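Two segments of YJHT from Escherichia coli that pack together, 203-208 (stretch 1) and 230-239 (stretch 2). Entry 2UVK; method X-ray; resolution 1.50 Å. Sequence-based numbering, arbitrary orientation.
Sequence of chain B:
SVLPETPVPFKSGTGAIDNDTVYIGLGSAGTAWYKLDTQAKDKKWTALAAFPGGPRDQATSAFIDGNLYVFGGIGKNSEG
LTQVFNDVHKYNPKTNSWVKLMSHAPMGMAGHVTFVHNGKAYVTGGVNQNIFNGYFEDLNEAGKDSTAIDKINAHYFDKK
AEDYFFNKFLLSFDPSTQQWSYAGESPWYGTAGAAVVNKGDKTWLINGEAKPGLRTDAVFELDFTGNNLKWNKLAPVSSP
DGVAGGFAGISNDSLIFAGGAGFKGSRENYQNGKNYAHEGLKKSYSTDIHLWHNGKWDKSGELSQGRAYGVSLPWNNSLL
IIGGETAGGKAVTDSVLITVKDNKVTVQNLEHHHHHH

Stretch 1 203-208: TWLING
Stretch 2 (230-239) KWNKLAPVSS

Packing of residues 203-208 against residues 230-239 in YJHT, a contact made mostly by side chains, with no clear hydrogen bond across it and 239 Å² buried in total. Thr203 to Ile206 is extended strand (phi/psi -132/142, -119/138, -119/112, -111/120); Asn207 then swings to 57/-142 and Gly208 to 106/165, where a CB would be jammed against the preceding carbonyl O. The end-to-end directions, CA 204 to 207 against CA 231 to 238, lie 45° apart. The backbones stay well separated: CA of Trp204 is 9.1 Å from CA of Leu234, CA of Leu205 is 9.8 Å from CA of Lys233, and CA of Asn207 closes to 7.6 Å from CA of Val237.

Stretch 2 begins as strand. Lys230 (-122/136; chi1 t, chi2 p, chi3 and chi4 t) is out of reach. Trp231 (-111/134, chi1 m, chi2 72°) sets off sideways, but its ring end comes nearer, bringing CZ3 to 4.3 Å from CD1 of Leu205; that leucine, m,t, likewise starts sideways and reaches in with its tip. Asn232 (-131/140, chi1 m) and Lys233 (-86/118; m, then t throughout) make no contact with stretch 1.

Leu234 (-91/180; m,t) points toward stretch 1. Its CD1 lies 3.6 Å from CD1 of Trp204, at the edge of the indole and near the ring plane, so the methyl abuts the rim of the ring. Trp204 holds chi1 m and chi2 -88°; its NE1 is hydrogen-bonded elsewhere in the structure.

Ala235 (-62/138) and Pro236 (-72/170, C-gamma endo) carry the chain onward without touching stretch 1. Val237 is extended at -149/152, with its CA-to-CB bond sideways and chi1 p. Its CG1 meets CG2 of Ile206 (chi1 m, chi2 t) at 3.6 Å, a close apolar contact between two buried side chains. Val237 also meets Asn207, whose CA-to-CB bond points toward stretch 2 with chi1 m and chi2 24° as modelled. OD1 of Asn207 is 3.1 Å from O of Val237, but the amide is probably turned over in the model, leaving the polar pairing open.

At Ser238 the backbone turns to 61/42. Its CA-to-CB bond points toward stretch 1, and CB lies 3.4 Å from the atom modelled as ND2 of Asn207; chi1 is -149°, between wells. The contact ends at Ser238; Ser239 (-80/154, chi1 m) points away, its OG hydrogen-bonded elsewhere in the structure.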

# COMPACT_ATOMS: atom_id res chain seq x y z
N THR B 203 -12.22 6.10 19.61
CA THR B 203 -12.05 4.71 19.17
C THR B 203 -10.74 4.17 19.76
O THR B 203 -9.74 4.89 19.84
CB THR B 203 -11.99 4.66 17.66
OG1 THR B 203 -13.25 5.10 17.14
CG2 THR B 203 -11.63 3.22 17.16
N TRP B 204 -10.77 2.90 20.16
CA TRP B 204 -9.64 2.22 20.74
C TRP B 204 -9.23 1.02 19.88
O TRP B 204 -10.10 0.32 19.38
CB TRP B 204 -10.00 1.74 22.15
CG TRP B 204 -10.36 2.86 23.07
CD1 TRP B 204 -9.49 3.57 23.83
CD2 TRP B 204 -11.68 3.39 23.34
NE1 TRP B 204 -10.18 4.52 24.55
CE2 TRP B 204 -11.51 4.44 24.27
CE3 TRP B 204 -12.96 3.10 22.88
CZ2 TRP B 204 -12.59 5.19 24.76
CZ3 TRP B 204 -14.04 3.84 23.37
CH2 TRP B 204 -13.84 4.88 24.30
N LEU B 205 -7.92 0.85 19.69
CA LEU B 205 -7.29 -0.26 18.91
C LEU B 205 -6.43 -1.04 19.88
O LEU B 205 -5.43 -0.52 20.38
CB LEU B 205 -6.43 0.30 17.78
CG LEU B 205 -7.09 1.29 16.82
CD1 LEU B 205 -6.04 1.81 15.80
CD2 LEU B 205 -8.25 0.66 16.09
N ILE B 206 -6.82 -2.28 20.18
CA ILE B 206 -6.22 -3.05 21.25
C ILE B 206 -5.40 -4.23 20.72
O ILE B 206 -5.94 -5.14 20.07
CB ILE B 206 -7.26 -3.55 22.28
CG1 ILE B 206 -8.17 -2.40 22.77
CG2 ILE B 206 -6.57 -4.25 23.42
CD1 ILE B 206 -9.39 -2.83 23.54
N ASN B 207 -4.12 -4.23 21.04
CA ASN B 207 -3.20 -5.29 20.69
C ASN B 207 -3.14 -5.55 19.17
O ASN B 207 -3.21 -4.60 18.40
CB ASN B 207 -3.51 -6.57 21.50
CG ASN B 207 -3.18 -6.47 22.98
OD1 ASN B 207 -3.12 -5.37 23.59
ND2 ASN B 207 -2.98 -7.62 23.57
N GLY B 208 -3.04 -6.82 18.73
CA GLY B 208 -2.80 -7.14 17.33
C GLY B 208 -1.39 -7.60 17.02
O GLY B 208 -0.46 -7.41 17.84
N LYS B 230 -6.45 13.20 17.00
CA LYS B 230 -5.32 13.01 17.89
C LYS B 230 -5.19 11.54 18.24
O LYS B 230 -6.18 10.88 18.54
CB LYS B 230 -5.53 13.85 19.16
CG LYS B 230 -4.45 13.71 20.20
CD LYS B 230 -3.19 14.43 19.77
CE LYS B 230 -2.07 14.18 20.76
NZ LYS B 230 -0.79 14.77 20.27
N TRP B 231 -3.96 11.05 18.21
CA TRP B 231 -3.62 9.66 18.54
C TRP B 231 -2.83 9.61 19.85
O TRP B 231 -1.88 10.39 20.02
CB TRP B 231 -2.72 9.07 17.45
CG TRP B 231 -3.32 9.00 16.10
CD1 TRP B 231 -3.56 10.03 15.27
CD2 TRP B 231 -3.72 7.81 15.40
NE1 TRP B 231 -4.11 9.58 14.08
CE2 TRP B 231 -4.23 8.22 14.15
CE3 TRP B 231 -3.72 6.44 15.72
CZ2 TRP B 231 -4.70 7.30 13.18
CZ3 TRP B 231 -4.19 5.52 14.74
CH2 TRP B 231 -4.69 5.97 13.51
N ASN B 232 -3.21 8.69 20.73
CA ASN B 232 -2.59 8.52 22.04
C ASN B 232 -2.27 7.06 22.28
O ASN B 232 -3.05 6.17 21.92
CB ASN B 232 -3.56 8.96 23.16
CG ASN B 232 -3.95 10.42 23.07
OD1 ASN B 232 -5.14 10.76 23.01
ND2 ASN B 232 -2.95 11.29 23.09
N LYS B 233 -1.12 6.80 22.87
CA LYS B 233 -0.80 5.51 23.43
C LYS B 233 -1.34 5.44 24.83
O LYS B 233 -0.91 6.21 25.70
CB LYS B 233 0.70 5.26 23.49
CG LYS B 233 1.32 4.85 22.20
CD LYS B 233 2.81 4.63 22.38
CE LYS B 233 3.45 4.01 21.18
NZ LYS B 233 4.91 3.86 21.39
N LEU B 234 -2.25 4.53 25.08
CA LEU B 234 -2.80 4.31 26.39
C LEU B 234 -1.98 3.26 27.13
O LEU B 234 -1.02 2.71 26.61
CB LEU B 234 -4.28 3.93 26.35
CG LEU B 234 -5.29 4.86 25.69
CD1 LEU B 234 -6.72 4.40 26.00
CD2 LEU B 234 -5.06 6.31 26.14
N ALA B 235 -2.38 2.98 28.36
CA ALA B 235 -1.75 1.90 29.11
C ALA B 235 -1.99 0.61 28.36
O ALA B 235 -3.08 0.39 27.85
CB ALA B 235 -2.33 1.80 30.51
N PRO B 236 -0.96 -0.24 28.28
CA PRO B 236 -1.11 -1.51 27.62
C PRO B 236 -1.93 -2.52 28.39
O PRO B 236 -2.25 -2.33 29.58
CB PRO B 236 0.33 -1.99 27.48
CG PRO B 236 1.07 -1.29 28.59
CD PRO B 236 0.41 -0.00 28.77
N VAL B 237 -2.24 -3.61 27.70
CA VAL B 237 -3.05 -4.67 28.25
C VAL B 237 -2.61 -5.98 27.61
O VAL B 237 -2.10 -6.01 26.49
CB VAL B 237 -4.56 -4.39 28.05
CG1 VAL B 237 -4.91 -4.48 26.57
CG2 VAL B 237 -5.42 -5.35 28.87
N SER B 238 -2.80 -7.06 28.36
CA SER B 238 -2.30 -8.37 27.99
C SER B 238 -0.77 -8.37 27.87
O SER B 238 -0.18 -8.98 26.99
CB SER B 238 -3.01 -8.89 26.72
OG SER B 238 -3.09 -10.30 26.76
N SER B 239 -0.11 -7.70 28.81
CA SER B 239 1.34 -7.59 28.77
C SER B 239 1.98 -8.86 29.32
O SER B 239 1.40 -9.55 30.15
CB SER B 239 1.83 -6.38 29.58
OG SER B 239 1.09 -5.20 29.31